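Local coordinates for Yop proteins translocation protein Q (PDB 3UEP) that is a component of the Yop type III secretion machinery, represented here by its C-terminal, FliN-like part, at residues 32-35 / 36-40. Numbering follows the deposited sequence.
Sequences LDWH and TLTSL
D33 OD2 is gripped twice by T36, at 2.9 Å from the backbone T36 N and 2.7 Å from the hydroxyl T36 OG1. The amide meets it nearly along its C-O axis; the hydroxyl comes from the opposite face of the carboxylate, on the syn side and 34° out of plane. D33 is the N-cap of helix 34-39, and its CG, lodged between backbone N and carbonyl carbon (chi1 70°), turns the carboxylate back toward the T36 amide in the first turn. Two donors on one oxygen should hold the carboxylate's rotation and probably favour its charged form. The turn itself closes through L37 N to D33 O (3.1 Å) and T38 N to W34 O (2.8 Å), the latter nearly straight at 170°. T38 CB lies over one face of the W34 indole in a CH-pi contact, 4.1 Å from the five-membered ring centroid, while L37 CD1 approaches the ring obliquely. One residue before the cap, L32 spreads its two methyls: L32 CD1 meets L37 CD2 and L32 CD2 meets T36 CG2, both at 4.0 Å. At the far end S39 OG bonds back to T36 O. This short helix follows strand 31-33, which continues a sheet across the interface by antiparallel pairing with the second subunit; separately, L65 of that subunit packs on L37.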
# COMPACT_ATOMS: atom_id res chain seq x y z
N LEU A 32 2.79 5.89 -12.10
CA LEU A 32 2.23 5.70 -13.44
C LEU A 32 1.97 7.08 -14.05
O LEU A 32 1.45 7.97 -13.37
CB LEU A 32 0.91 4.93 -13.38
CG LEU A 32 0.97 3.48 -12.86
CD1 LEU A 32 -0.41 2.86 -12.84
CD2 LEU A 32 1.90 2.66 -13.69
N ASP A 33 2.32 7.28 -15.32
CA ASP A 33 1.92 8.53 -15.96
C ASP A 33 0.42 8.55 -16.25
O ASP A 33 -0.28 7.57 -16.06
CB ASP A 33 2.76 8.84 -17.20
CG ASP A 33 2.49 7.91 -18.37
OD1 ASP A 33 3.23 8.01 -19.37
OD2 ASP A 33 1.56 7.08 -18.31
N TRP A 34 -0.08 9.70 -16.71
CA TRP A 34 -1.52 9.85 -16.95
C TRP A 34 -2.02 9.02 -18.12
O TRP A 34 -3.12 8.47 -18.05
CB TRP A 34 -1.90 11.32 -17.15
CG TRP A 34 -3.37 11.48 -17.43
CD1 TRP A 34 -3.96 11.68 -18.63
CD2 TRP A 34 -4.43 11.41 -16.46
NE1 TRP A 34 -5.32 11.75 -18.49
CE2 TRP A 34 -5.64 11.58 -17.16
CE3 TRP A 34 -4.48 11.20 -15.08
CZ2 TRP A 34 -6.88 11.57 -16.52
CZ3 TRP A 34 -5.72 11.20 -14.45
CH2 TRP A 34 -6.90 11.39 -15.17
N HIS A 35 -1.25 8.95 -19.20
CA HIS A 35 -1.61 8.06 -20.32
C HIS A 35 -1.95 6.67 -19.77
O HIS A 35 -2.94 6.06 -20.14
CB HIS A 35 -0.46 7.88 -21.30
CG HIS A 35 -0.28 9.01 -22.27
ND1 HIS A 35 -1.26 9.39 -23.16
CD2 HIS A 35 0.78 9.82 -22.50
CE1 HIS A 35 -0.81 10.40 -23.90
NE2 HIS A 35 0.42 10.67 -23.52
N THR A 36 -1.09 6.17 -18.89
CA THR A 36 -1.25 4.84 -18.31
C THR A 36 -2.50 4.74 -17.43
O THR A 36 -3.26 3.79 -17.56
CB THR A 36 0.02 4.38 -17.55
OG1 THR A 36 1.15 4.46 -18.41
CG2 THR A 36 -0.12 2.93 -17.12
N LEU A 37 -2.73 5.73 -16.56
CA LEU A 37 -3.91 5.70 -15.68
C LEU A 37 -5.21 5.83 -16.46
O LEU A 37 -6.19 5.14 -16.16
CB LEU A 37 -3.89 6.82 -14.64
CG LEU A 37 -3.08 6.77 -13.35
CD1 LEU A 37 -3.39 8.00 -12.54
CD2 LEU A 37 -3.41 5.55 -12.54
N THR A 38 -5.23 6.72 -17.44
CA THR A 38 -6.45 6.93 -18.21
C THR A 38 -6.76 5.75 -19.13
O THR A 38 -7.90 5.54 -19.51
CB THR A 38 -6.42 8.21 -19.06
OG1 THR A 38 -7.74 8.46 -19.54
CG2 THR A 38 -5.50 8.05 -20.24
N SER A 39 -5.75 4.97 -19.49
CA SER A 39 -6.00 3.76 -20.31
C SER A 39 -6.46 2.56 -19.48
O SER A 39 -6.89 1.56 -20.03
CB SER A 39 -4.74 3.37 -21.08
OG SER A 39 -3.76 2.99 -20.13
N LEU A 40 -6.39 2.65 -18.16
CA LEU A 40 -6.77 1.52 -17.32
C LEU A 40 -8.25 1.17 -17.48
O LEU A 40 -9.10 2.06 -17.59
CB LEU A 40 -6.46 1.80 -15.85
CG LEU A 40 -4.96 1.85 -15.52
CD1 LEU A 40 -4.79 2.01 -14.02
CD2 LEU A 40 -4.27 0.57 -16.01